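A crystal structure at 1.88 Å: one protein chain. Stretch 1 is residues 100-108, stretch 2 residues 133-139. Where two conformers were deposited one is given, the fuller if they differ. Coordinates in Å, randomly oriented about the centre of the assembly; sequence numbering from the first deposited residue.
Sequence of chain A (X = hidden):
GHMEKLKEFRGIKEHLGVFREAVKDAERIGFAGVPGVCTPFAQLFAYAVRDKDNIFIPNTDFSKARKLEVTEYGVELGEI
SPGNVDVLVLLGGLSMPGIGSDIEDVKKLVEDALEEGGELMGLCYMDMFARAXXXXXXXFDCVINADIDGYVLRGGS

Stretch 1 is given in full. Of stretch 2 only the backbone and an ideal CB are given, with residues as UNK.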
# COMPACT_ATOMS: atom_id res chain seq x y z
N GLY A 100 -16.15 5.85 -6.61
CA GLY A 100 -15.83 6.65 -5.44
C GLY A 100 -17.22 6.85 -4.83
O GLY A 100 -18.14 6.10 -5.12
N SER A 101 -17.40 7.87 -4.01
CA SER A 101 -18.70 8.06 -3.34
C SER A 101 -19.26 9.39 -3.76
O SER A 101 -18.49 10.27 -4.14
CB SER A 101 -18.50 8.04 -1.83
OG SER A 101 -17.86 6.85 -1.45
N ASP A 102 -20.58 9.58 -3.71
CA ASP A 102 -21.05 10.90 -4.10
C ASP A 102 -20.71 11.95 -3.03
O ASP A 102 -20.55 11.61 -1.86
CB ASP A 102 -22.48 10.92 -4.70
CG ASP A 102 -23.57 10.89 -3.67
OD1 ASP A 102 -23.29 11.01 -2.46
OD2 ASP A 102 -24.75 10.77 -4.08
N ILE A 103 -20.54 13.20 -3.45
CA ILE A 103 -20.04 14.25 -2.55
C ILE A 103 -20.92 14.42 -1.32
O ILE A 103 -20.42 14.69 -0.24
CB ILE A 103 -19.84 15.61 -3.29
CG1 ILE A 103 -18.91 16.54 -2.48
CG2 ILE A 103 -21.20 16.29 -3.64
CD1 ILE A 103 -17.46 16.06 -2.40
N GLU A 104 -22.24 14.25 -1.48
CA GLU A 104 -23.09 14.39 -0.31
C GLU A 104 -22.92 13.25 0.69
O GLU A 104 -23.03 13.51 1.89
CB GLU A 104 -24.56 14.65 -0.67
CG GLU A 104 -24.82 16.02 -1.34
CD GLU A 104 -24.39 17.24 -0.51
OE1 GLU A 104 -24.61 17.26 0.73
OE2 GLU A 104 -23.84 18.19 -1.12
N ASP A 105 -22.61 12.03 0.24
CA ASP A 105 -22.34 10.91 1.16
C ASP A 105 -21.02 11.14 1.86
O ASP A 105 -20.85 10.76 3.04
CB ASP A 105 -22.32 9.55 0.45
CG ASP A 105 -23.72 9.08 -0.00
OD1 ASP A 105 -24.73 9.35 0.68
OD2 ASP A 105 -23.78 8.45 -1.06
N VAL A 106 -20.08 11.74 1.13
CA VAL A 106 -18.78 12.13 1.72
C VAL A 106 -18.95 13.21 2.79
O VAL A 106 -18.37 13.12 3.86
CB VAL A 106 -17.73 12.56 0.64
CG1 VAL A 106 -16.49 13.13 1.30
CG2 VAL A 106 -17.34 11.34 -0.25
N LYS A 107 -19.75 14.23 2.51
CA LYS A 107 -19.97 15.27 3.51
C LYS A 107 -20.70 14.74 4.73
O LYS A 107 -20.48 15.23 5.85
CB LYS A 107 -20.74 16.44 2.92
CG LYS A 107 -20.01 17.21 1.87
CD LYS A 107 -21.04 18.21 1.32
CE LYS A 107 -20.50 19.07 0.25
NZ LYS A 107 -21.65 19.81 -0.38
N LYS A 108 -21.58 13.76 4.53
CA LYS A 108 -22.28 13.15 5.67
C LYS A 108 -21.28 12.35 6.50
O LYS A 108 -21.37 12.32 7.72
CB LYS A 108 -23.39 12.21 5.20
CG LYS A 108 -24.13 11.55 6.36
CD LYS A 108 -25.09 12.53 7.04
CE LYS A 108 -25.81 11.90 8.24
NZ LYS A 108 -26.09 10.44 8.02
N UNK A 133 -12.17 18.18 -8.43
CA UNK A 133 -12.85 19.40 -7.97
C UNK A 133 -13.01 19.47 -6.45
O UNK A 133 -13.64 20.41 -5.92
CB UNK A 133 -14.23 19.50 -8.62
N UNK A 134 -12.42 18.50 -5.72
CA UNK A 134 -12.75 18.34 -4.30
C UNK A 134 -12.17 19.42 -3.40
O UNK A 134 -12.65 19.58 -2.27
CB UNK A 134 -12.26 16.97 -3.81
N UNK A 135 -11.19 20.19 -3.88
CA UNK A 135 -10.67 21.29 -3.05
C UNK A 135 -11.70 22.39 -2.96
O UNK A 135 -11.72 23.15 -1.99
CB UNK A 135 -9.36 21.84 -3.61
N UNK A 136 -12.56 22.49 -3.98
CA UNK A 136 -13.65 23.48 -3.97
C UNK A 136 -14.91 22.98 -3.27
O UNK A 136 -15.69 23.77 -2.76
CB UNK A 136 -14.00 23.88 -5.40
N UNK A 137 -15.09 21.66 -3.22
CA UNK A 137 -16.31 21.05 -2.69
C UNK A 137 -16.19 20.73 -1.22
O UNK A 137 -17.21 20.66 -0.55
CB UNK A 137 -16.65 19.78 -3.47
N UNK A 138 -14.96 20.47 -0.74
CA UNK A 138 -14.67 20.11 0.68
C UNK A 138 -13.69 21.10 1.30
O UNK A 138 -12.93 21.72 0.59
CB UNK A 138 -14.10 18.69 0.78
N UNK A 139 -13.68 21.26 2.62
CA UNK A 139 -12.73 22.14 3.29
C UNK A 139 -11.62 21.28 3.90
O UNK A 139 -11.67 20.95 5.11
CB UNK A 139 -13.42 22.99 4.36

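Position 133 lies out of reach of stretch 1. Its phi/psi is 88/6. A positive phi by itself favours glycine, with asparagine or aspartate as less easy alternatives. The residue is G133. It closes one helix in a Schellman motif and stands at the N-cap of the next, where G133 O accepts from the backbone N of position 136 at 3.0 Å.

At position 134 the CA-to-CB bond points sideways. The ideal CB is 5.5 Å from I103 CD1, so a small side chain would leave a gap. Stretch 1 offers mostly apolar surface here: the end of I103, the methyls of V106 and, further along, the backbone of S101. A long apolar or aromatic side chain could turn in and fill this space. Leucine, methionine, phenylalanine or tryptophan would all be reasonable. The residue is W134, with chi1 at -78° (m), and its ring runs along stretch 1. I103 CD1 sits over one face, 3.9 Å from the centroid of the five-membered ring and 15° off the ring normal, a CH-pi contact. V106 CG2 packs obliquely against W134 CH2 at 3.6 Å. At the ring edge, S101 O is 4.0 Å from W134 CZ2, a contact without a hydrogen bond.

Positions 135 and 136 have no part of stretch 1 within 5.5 Å of their ideal CB atoms. Helical backbone angles are the main visible constraint, and many residues would suit. The deposited residues are Y135 and E136. Neither touches stretch 1.

Position 137 points its CA-to-CB bond toward stretch 1. The ideal CB is already 3.9 Å from I103 CD1 and 5.4 Å from K107 CE. Even alanine would make contact. A larger apolar side chain, or the aliphatic part of a polar one, would also be plausible. The residue is L137, an m,t rotamer. Its CB meets I103 CD1 at 3.9 Å. Its backbone matters too: L137 O lies 3.7 Å from K107 CE, a contact with the lysine's aliphatic chain. The charged end of that lysine is engaged within its own stretch, where K107 NZ forms a salt bridge with E104 OE2 at 2.8 Å.

At position 138 the backbone leaves helical phi/psi (-122/156), and the CA-to-CB bond points sideways. The ideal CB is 5.3 Å from I103 CD1. Ahead lies a surface made by I103, V106 and the aliphatic part of K107. It offers no charge to pair with, so leucine, isoleucine, valine or methionine would fit. The residue is L138, again m,t. Its CD2 is 3.9 Å from both I103 CD1 and K107 CG, and its CD1 is 4.0 Å from V106 CG1. I103 CD1 therefore touches W134, L137 and L138 alike.

Position 139 is out of reach of stretch 1, and many side chains, polar ones included, would be tolerated. The residue is D139, which makes no contact with stretch 1.

Stretch 2 133-139: GWYELLD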
# COMPACT_ATOMS: atom_id res chain seq x y z
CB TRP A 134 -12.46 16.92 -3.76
CG TRP A 134 -13.49 15.89 -4.14
CD1 TRP A 134 -14.34 15.93 -5.21
CD2 TRP A 134 -13.79 14.67 -3.45
NE1 TRP A 134 -15.13 14.83 -5.24
CE2 TRP A 134 -14.81 14.03 -4.17
CE3 TRP A 134 -13.27 14.05 -2.31
CZ2 TRP A 134 -15.34 12.78 -3.80
CZ3 TRP A 134 -13.82 12.82 -1.91
CH2 TRP A 134 -14.82 12.20 -2.66
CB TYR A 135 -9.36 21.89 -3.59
CG TYR A 135 -8.11 21.01 -3.51
CD1 TYR A 135 -8.14 19.76 -2.88
CD2 TYR A 135 -6.91 21.46 -4.05
CE1 TYR A 135 -6.97 18.96 -2.81
CE2 TYR A 135 -5.74 20.69 -3.96
CZ TYR A 135 -5.80 19.43 -3.35
OH TYR A 135 -4.64 18.68 -3.29
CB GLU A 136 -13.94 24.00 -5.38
CG GLU A 136 -12.69 24.60 -6.02
CD GLU A 136 -13.00 25.51 -7.20
OE1 GLU A 136 -14.09 26.13 -7.22
OE2 GLU A 136 -12.14 25.62 -8.11
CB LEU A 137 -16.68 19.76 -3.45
CG LEU A 137 -16.82 19.85 -4.99
CD1 LEU A 137 -17.30 18.54 -5.47
CD2 LEU A 137 -17.76 20.93 -5.39
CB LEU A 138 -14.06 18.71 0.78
CG LEU A 138 -14.84 17.51 0.27
CD1 LEU A 138 -14.08 16.20 0.46
CD2 LEU A 138 -16.19 17.45 0.99
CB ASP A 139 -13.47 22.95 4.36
CG ASP A 139 -12.55 23.88 5.14
OD1 ASP A 139 -11.49 24.26 4.64
OD2 ASP A 139 -12.89 24.25 6.29
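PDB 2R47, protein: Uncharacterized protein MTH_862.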